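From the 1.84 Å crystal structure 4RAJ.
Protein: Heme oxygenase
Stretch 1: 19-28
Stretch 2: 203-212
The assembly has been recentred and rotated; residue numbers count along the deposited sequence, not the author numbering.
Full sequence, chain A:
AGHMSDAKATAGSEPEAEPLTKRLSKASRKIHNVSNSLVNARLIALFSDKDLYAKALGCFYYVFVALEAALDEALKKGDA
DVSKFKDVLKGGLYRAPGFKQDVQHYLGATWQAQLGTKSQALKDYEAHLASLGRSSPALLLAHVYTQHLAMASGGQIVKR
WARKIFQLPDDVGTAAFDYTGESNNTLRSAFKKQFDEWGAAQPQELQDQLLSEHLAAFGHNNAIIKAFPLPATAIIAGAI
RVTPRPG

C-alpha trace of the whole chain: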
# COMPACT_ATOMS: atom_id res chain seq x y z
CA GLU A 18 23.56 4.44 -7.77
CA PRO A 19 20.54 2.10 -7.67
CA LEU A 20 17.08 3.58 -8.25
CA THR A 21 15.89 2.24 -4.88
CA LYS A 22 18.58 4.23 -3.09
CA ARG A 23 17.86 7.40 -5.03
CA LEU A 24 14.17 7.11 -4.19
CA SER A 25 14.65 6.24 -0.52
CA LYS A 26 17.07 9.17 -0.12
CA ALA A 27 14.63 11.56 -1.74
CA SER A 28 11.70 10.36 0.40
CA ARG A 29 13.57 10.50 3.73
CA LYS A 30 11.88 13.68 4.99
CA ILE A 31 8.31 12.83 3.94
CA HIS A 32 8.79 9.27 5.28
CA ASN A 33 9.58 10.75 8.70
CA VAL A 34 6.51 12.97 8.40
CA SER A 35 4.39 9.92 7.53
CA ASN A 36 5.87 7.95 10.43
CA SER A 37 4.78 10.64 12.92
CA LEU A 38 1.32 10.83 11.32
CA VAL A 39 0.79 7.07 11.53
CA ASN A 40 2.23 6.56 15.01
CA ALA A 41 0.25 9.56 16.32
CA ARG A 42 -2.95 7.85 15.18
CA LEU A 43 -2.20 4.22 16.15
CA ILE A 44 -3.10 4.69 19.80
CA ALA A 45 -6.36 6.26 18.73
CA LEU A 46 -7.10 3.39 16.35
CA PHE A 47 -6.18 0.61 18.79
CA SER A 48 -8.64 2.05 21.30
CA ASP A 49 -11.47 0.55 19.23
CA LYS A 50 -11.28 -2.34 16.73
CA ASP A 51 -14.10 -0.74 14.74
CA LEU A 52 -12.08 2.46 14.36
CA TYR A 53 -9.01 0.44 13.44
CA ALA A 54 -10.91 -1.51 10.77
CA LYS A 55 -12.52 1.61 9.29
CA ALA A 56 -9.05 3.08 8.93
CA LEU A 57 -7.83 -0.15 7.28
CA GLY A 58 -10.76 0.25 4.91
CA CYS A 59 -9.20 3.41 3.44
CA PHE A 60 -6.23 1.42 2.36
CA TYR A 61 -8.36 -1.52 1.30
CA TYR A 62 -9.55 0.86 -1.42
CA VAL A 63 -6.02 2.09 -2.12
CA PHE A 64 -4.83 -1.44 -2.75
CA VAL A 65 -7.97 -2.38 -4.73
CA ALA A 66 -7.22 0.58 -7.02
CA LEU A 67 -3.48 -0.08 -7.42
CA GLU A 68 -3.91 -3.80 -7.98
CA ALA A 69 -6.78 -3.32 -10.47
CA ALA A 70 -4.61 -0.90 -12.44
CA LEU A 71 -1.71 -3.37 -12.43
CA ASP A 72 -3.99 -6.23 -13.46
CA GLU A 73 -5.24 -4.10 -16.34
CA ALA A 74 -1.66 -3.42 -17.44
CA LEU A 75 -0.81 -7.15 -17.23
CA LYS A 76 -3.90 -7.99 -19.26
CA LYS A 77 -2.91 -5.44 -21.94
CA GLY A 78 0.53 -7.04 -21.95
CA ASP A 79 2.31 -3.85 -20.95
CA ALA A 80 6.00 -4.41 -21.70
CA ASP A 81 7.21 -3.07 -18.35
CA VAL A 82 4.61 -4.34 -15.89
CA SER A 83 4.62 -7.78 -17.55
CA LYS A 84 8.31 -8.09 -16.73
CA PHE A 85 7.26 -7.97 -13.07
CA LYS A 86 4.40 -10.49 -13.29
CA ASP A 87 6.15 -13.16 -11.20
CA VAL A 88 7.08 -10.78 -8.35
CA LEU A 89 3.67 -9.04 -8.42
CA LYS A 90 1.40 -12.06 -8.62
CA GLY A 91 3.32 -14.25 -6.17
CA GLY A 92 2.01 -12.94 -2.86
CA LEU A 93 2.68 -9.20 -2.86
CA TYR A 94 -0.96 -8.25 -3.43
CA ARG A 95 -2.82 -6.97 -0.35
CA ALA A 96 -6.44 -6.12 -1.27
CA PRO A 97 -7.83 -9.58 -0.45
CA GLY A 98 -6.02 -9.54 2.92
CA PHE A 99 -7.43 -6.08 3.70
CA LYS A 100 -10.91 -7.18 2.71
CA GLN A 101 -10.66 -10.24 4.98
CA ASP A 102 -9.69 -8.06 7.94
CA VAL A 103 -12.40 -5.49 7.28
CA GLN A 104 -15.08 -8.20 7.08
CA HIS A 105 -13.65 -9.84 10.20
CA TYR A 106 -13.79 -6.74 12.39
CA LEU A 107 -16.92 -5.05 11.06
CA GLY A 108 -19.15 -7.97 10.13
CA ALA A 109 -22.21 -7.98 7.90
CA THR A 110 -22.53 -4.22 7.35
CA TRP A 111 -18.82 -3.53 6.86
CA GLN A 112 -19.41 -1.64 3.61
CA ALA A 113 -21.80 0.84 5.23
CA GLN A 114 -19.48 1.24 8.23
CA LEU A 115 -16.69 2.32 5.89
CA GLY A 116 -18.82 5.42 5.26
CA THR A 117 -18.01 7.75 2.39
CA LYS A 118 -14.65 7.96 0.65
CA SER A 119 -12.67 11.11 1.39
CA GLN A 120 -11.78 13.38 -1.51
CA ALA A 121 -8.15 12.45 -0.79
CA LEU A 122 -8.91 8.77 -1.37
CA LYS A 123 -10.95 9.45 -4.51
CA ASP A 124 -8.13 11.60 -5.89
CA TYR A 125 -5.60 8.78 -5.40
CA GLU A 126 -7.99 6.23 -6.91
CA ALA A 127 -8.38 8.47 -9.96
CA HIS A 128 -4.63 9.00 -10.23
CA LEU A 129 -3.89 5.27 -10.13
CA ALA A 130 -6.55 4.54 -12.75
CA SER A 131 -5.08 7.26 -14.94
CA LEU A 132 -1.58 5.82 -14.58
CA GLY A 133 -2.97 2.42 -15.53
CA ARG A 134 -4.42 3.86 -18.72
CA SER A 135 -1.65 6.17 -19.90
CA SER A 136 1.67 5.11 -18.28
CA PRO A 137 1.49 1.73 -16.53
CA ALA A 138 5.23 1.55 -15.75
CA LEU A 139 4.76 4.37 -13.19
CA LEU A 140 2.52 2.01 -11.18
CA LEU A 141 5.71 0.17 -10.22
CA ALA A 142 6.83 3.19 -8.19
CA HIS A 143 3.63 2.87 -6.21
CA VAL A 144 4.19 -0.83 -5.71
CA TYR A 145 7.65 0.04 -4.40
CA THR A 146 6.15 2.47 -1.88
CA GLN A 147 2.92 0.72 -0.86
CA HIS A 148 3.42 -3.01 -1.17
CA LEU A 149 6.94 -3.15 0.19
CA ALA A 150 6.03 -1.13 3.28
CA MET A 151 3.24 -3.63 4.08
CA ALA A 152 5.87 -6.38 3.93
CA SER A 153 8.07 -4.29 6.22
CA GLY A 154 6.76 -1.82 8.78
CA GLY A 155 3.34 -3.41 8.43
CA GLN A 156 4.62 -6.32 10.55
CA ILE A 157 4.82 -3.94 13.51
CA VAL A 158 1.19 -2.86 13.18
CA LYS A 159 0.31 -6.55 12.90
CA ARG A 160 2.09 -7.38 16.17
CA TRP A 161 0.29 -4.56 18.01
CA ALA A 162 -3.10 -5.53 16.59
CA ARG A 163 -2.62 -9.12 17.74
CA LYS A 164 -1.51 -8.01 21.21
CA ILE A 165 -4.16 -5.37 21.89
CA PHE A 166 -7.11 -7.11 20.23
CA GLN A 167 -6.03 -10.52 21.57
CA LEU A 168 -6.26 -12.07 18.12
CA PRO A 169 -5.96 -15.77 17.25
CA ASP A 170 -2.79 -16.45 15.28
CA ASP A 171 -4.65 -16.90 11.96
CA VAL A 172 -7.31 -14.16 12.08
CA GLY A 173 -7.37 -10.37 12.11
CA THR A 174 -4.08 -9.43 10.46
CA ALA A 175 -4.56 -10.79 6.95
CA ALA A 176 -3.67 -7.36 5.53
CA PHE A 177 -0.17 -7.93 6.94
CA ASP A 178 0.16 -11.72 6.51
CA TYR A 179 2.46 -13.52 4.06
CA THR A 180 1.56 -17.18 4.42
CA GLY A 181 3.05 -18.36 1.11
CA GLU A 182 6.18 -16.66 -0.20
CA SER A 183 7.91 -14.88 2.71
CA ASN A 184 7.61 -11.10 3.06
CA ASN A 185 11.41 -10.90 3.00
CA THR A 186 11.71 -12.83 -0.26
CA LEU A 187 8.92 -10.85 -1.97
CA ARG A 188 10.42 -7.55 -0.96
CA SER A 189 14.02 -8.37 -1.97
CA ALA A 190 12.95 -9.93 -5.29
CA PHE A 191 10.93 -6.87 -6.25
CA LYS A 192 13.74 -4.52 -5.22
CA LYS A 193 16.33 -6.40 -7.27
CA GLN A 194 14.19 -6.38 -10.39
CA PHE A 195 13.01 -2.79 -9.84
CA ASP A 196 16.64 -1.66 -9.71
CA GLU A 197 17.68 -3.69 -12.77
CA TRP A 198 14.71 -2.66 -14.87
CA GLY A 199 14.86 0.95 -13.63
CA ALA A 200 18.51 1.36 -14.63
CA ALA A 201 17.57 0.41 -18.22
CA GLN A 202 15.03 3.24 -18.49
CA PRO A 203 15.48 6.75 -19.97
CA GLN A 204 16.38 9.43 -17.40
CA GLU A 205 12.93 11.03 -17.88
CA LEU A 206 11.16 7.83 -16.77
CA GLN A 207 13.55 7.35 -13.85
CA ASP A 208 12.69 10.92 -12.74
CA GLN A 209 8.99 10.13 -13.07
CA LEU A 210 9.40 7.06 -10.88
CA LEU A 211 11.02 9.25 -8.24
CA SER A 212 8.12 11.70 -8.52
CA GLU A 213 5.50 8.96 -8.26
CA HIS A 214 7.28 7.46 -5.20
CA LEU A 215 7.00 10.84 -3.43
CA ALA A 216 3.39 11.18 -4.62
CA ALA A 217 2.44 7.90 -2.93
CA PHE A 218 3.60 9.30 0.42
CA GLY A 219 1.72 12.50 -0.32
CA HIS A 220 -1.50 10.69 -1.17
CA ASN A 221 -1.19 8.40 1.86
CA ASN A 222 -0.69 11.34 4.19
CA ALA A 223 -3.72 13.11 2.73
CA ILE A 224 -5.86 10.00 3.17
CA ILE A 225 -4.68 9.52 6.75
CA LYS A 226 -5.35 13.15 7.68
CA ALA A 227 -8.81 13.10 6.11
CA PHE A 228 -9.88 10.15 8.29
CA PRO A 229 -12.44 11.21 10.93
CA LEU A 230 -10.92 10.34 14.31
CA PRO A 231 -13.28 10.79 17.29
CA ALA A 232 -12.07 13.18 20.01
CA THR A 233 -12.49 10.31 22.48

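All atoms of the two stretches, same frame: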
# COMPACT_ATOMS: atom_id res chain seq x y z
N PRO A 19 21.80 2.80 -7.38
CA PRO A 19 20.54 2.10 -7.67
C PRO A 19 19.33 3.01 -7.47
O PRO A 19 19.32 3.87 -6.59
CB PRO A 19 20.54 0.95 -6.66
CG PRO A 19 21.92 0.91 -6.05
CD PRO A 19 22.44 2.30 -6.16
N LEU A 20 18.30 2.79 -8.29
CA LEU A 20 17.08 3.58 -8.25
C LEU A 20 16.44 3.56 -6.85
O LEU A 20 15.98 4.59 -6.35
CB LEU A 20 16.08 3.06 -9.29
CG LEU A 20 14.89 3.95 -9.64
CD1 LEU A 20 15.34 5.38 -9.92
CD2 LEU A 20 14.15 3.39 -10.84
N THR A 21 16.45 2.39 -6.22
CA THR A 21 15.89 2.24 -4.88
C THR A 21 16.54 3.20 -3.90
O THR A 21 15.88 3.79 -3.06
CB THR A 21 16.04 0.80 -4.35
OG1 THR A 21 17.36 0.33 -4.61
CG2 THR A 21 15.03 -0.12 -5.01
N LYS A 22 17.86 3.37 -4.02
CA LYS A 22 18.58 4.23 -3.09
C LYS A 22 18.31 5.70 -3.40
O LYS A 22 18.21 6.52 -2.49
CB LYS A 22 20.08 3.92 -3.14
CG LYS A 22 20.84 4.48 -1.96
CD LYS A 22 21.65 3.39 -1.25
CE LYS A 22 23.01 3.19 -1.90
NZ LYS A 22 23.73 2.01 -1.33
N ARG A 23 18.20 6.03 -4.68
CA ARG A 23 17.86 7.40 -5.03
C ARG A 23 16.47 7.77 -4.52
O ARG A 23 16.26 8.87 -4.02
CB ARG A 23 17.94 7.63 -6.55
CG ARG A 23 17.60 9.07 -6.94
CD ARG A 23 18.26 9.51 -8.22
NE ARG A 23 17.38 9.34 -9.37
CZ ARG A 23 16.73 10.33 -9.98
NH1 ARG A 23 16.86 11.58 -9.56
NH2 ARG A 23 15.95 10.07 -11.02
N LEU A 24 15.53 6.84 -4.64
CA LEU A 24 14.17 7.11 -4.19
C LEU A 24 14.09 7.21 -2.67
O LEU A 24 13.52 8.16 -2.14
CB LEU A 24 13.20 6.04 -4.70
CG LEU A 24 12.50 6.33 -6.03
CD1 LEU A 24 13.49 6.71 -7.12
CD2 LEU A 24 11.68 5.13 -6.48
N SER A 25 14.69 6.25 -1.98
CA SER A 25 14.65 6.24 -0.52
C SER A 25 15.34 7.47 0.07
O SER A 25 14.89 8.01 1.08
CB SER A 25 15.28 4.96 0.02
OG SER A 25 14.58 3.84 -0.51
N LYS A 26 16.43 7.93 -0.55
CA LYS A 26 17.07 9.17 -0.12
C LYS A 26 16.16 10.37 -0.31
O LYS A 26 16.09 11.25 0.54
CB LYS A 26 18.39 9.41 -0.86
CG LYS A 26 19.55 8.56 -0.39
CD LYS A 26 20.89 9.17 -0.79
CE LYS A 26 21.01 9.32 -2.30
NZ LYS A 26 22.32 9.90 -2.69
N ALA A 27 15.49 10.43 -1.45
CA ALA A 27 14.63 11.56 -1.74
C ALA A 27 13.40 11.59 -0.82
O ALA A 27 12.90 12.67 -0.49
CB ALA A 27 14.20 11.54 -3.19
N SER A 28 12.93 10.42 -0.40
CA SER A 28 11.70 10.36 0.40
C SER A 28 11.95 10.38 1.91
O SER A 28 11.01 10.24 2.69
CB SER A 28 10.88 9.12 0.04
OG SER A 28 11.58 7.92 0.37
N PRO A 203 15.07 5.36 -19.70
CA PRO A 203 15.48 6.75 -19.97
C PRO A 203 15.44 7.59 -18.69
O PRO A 203 14.58 7.33 -17.83
CB PRO A 203 14.44 7.24 -20.98
CG PRO A 203 13.93 6.02 -21.63
CD PRO A 203 13.95 4.95 -20.58
N GLN A 204 16.33 8.57 -18.59
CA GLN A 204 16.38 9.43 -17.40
C GLN A 204 15.01 10.06 -17.07
O GLN A 204 14.67 10.22 -15.88
CB GLN A 204 17.44 10.52 -17.59
CG GLN A 204 17.78 11.25 -16.31
CD GLN A 204 18.15 10.27 -15.20
OE1 GLN A 204 18.97 9.37 -15.40
NE2 GLN A 204 17.54 10.45 -14.03
N GLU A 205 14.23 10.40 -18.09
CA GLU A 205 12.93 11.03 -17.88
C GLU A 205 11.99 10.12 -17.10
O GLU A 205 11.28 10.57 -16.19
CB GLU A 205 12.28 11.42 -19.21
CG GLU A 205 12.94 12.60 -19.91
CD GLU A 205 14.07 12.22 -20.89
OE1 GLU A 205 14.57 11.06 -20.88
OE2 GLU A 205 14.45 13.11 -21.69
N LEU A 206 11.99 8.83 -17.45
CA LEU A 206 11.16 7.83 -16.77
C LEU A 206 11.67 7.54 -15.36
O LEU A 206 10.88 7.36 -14.44
CB LEU A 206 11.11 6.54 -17.60
CG LEU A 206 10.12 5.46 -17.15
CD1 LEU A 206 8.71 5.99 -17.19
CD2 LEU A 206 10.25 4.22 -18.01
N GLN A 207 12.99 7.49 -15.19
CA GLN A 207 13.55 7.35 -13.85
C GLN A 207 13.14 8.53 -12.94
O GLN A 207 12.83 8.33 -11.77
CB GLN A 207 15.07 7.23 -13.92
CG GLN A 207 15.53 6.02 -14.72
CD GLN A 207 17.00 5.71 -14.53
OE1 GLN A 207 17.55 5.88 -13.43
NE2 GLN A 207 17.66 5.28 -15.60
N ASP A 208 13.15 9.75 -13.49
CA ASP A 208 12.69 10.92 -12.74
C ASP A 208 11.21 10.82 -12.39
O ASP A 208 10.79 11.21 -11.30
CB ASP A 208 12.92 12.22 -13.53
CG ASP A 208 14.39 12.60 -13.62
OD1 ASP A 208 15.23 12.00 -12.90
OD2 ASP A 208 14.71 13.52 -14.42
N GLN A 209 10.41 10.31 -13.32
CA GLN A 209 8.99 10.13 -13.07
C GLN A 209 8.73 9.12 -11.97
O GLN A 209 7.80 9.28 -11.19
CB GLN A 209 8.27 9.68 -14.33
CG GLN A 209 7.97 10.78 -15.32
CD GLN A 209 7.17 10.27 -16.50
OE1 GLN A 209 7.54 9.27 -17.11
NE2 GLN A 209 6.08 10.94 -16.81
N LEU A 210 9.54 8.07 -11.92
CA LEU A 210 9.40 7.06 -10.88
C LEU A 210 9.70 7.65 -9.51
O LEU A 210 9.01 7.36 -8.53
CB LEU A 210 10.31 5.86 -11.17
CG LEU A 210 9.92 5.06 -12.42
CD1 LEU A 210 11.06 4.15 -12.87
CD2 LEU A 210 8.67 4.24 -12.12
N LEU A 211 10.73 8.48 -9.45
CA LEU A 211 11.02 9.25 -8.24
C LEU A 211 9.80 10.09 -7.85
O LEU A 211 9.37 10.06 -6.70
CB LEU A 211 12.25 10.16 -8.43
CG LEU A 211 12.60 11.12 -7.29
CD1 LEU A 211 12.52 10.38 -5.97
CD2 LEU A 211 13.99 11.71 -7.47
N SER A 212 9.25 10.83 -8.81
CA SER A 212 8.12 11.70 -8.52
C SER A 212 6.92 10.90 -8.03
O SER A 212 6.23 11.32 -7.12
CB SER A 212 7.74 12.51 -9.75
OG SER A 212 8.75 13.45 -10.05
O HOH W 1 17.75 7.82 -11.85

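Helices far apart in sequence often combine apolar packing with a polar side chain that inserts between residues of the partner and bonds there. Residues 19-28 and 203-212 of this heme oxygenase illustrate the principle. Helix 20-27 and helix 204-212 run in broadly the same direction, with 41° between their axes and a closest approach of 9.9 Å. The backbones draw nearest where the CA atoms of Leu-24 and Leu-211 lie 5.6 Å apart; the CA atoms of Leu-20 and Gln-207 are 7.6 Å apart.

The apolar contacts cluster around Leu-24 and Leu-211 and extend to Leu-20 and Ala-27. Leu-20 CD2 meets Leu-210 CD1 at 3.8 Å, both residues pointing their CA-to-CB bonds toward the opposing helix. Leu-24 starts out sideways, but its end comes nearer, bringing its CD1 to 3.7 Å from Leu-211 CA. The small side chain of Ala-27 also packs closely, its CB 3.4 Å from Leu-211 CD1. Leu-211 thus touches successive turns of the first helix, and it has the largest covered area of any residue here.

The polar chemistry centres on Arg-23, whose side chain sits as a knob among Gln-204, Gln-207, Asp-208 and Leu-211. Its NH2 donates a hydrogen bond to Asp-208 OD1 at 2.8 Å, within a salt bridge that meets the guanidinium edge near its plane. Leu-211 CD2 covers one face of the same group, so charge pairing and apolar packing share one side chain. Within the second helix, Gln-204 NE2 also donates to Asp-208 OD1, at 3.0 Å. Arg-23 NH2 and Gln-204 NE2, 3.4 Å apart, are both donors and do not bond each other; the carboxylate oxygen serves both.

Water extends the network: water 1 donates to Gln-207 OE1 at 2.5 Å and accepts a weak bond from Arg-23 NE at 2.9 Å, bridging the helices.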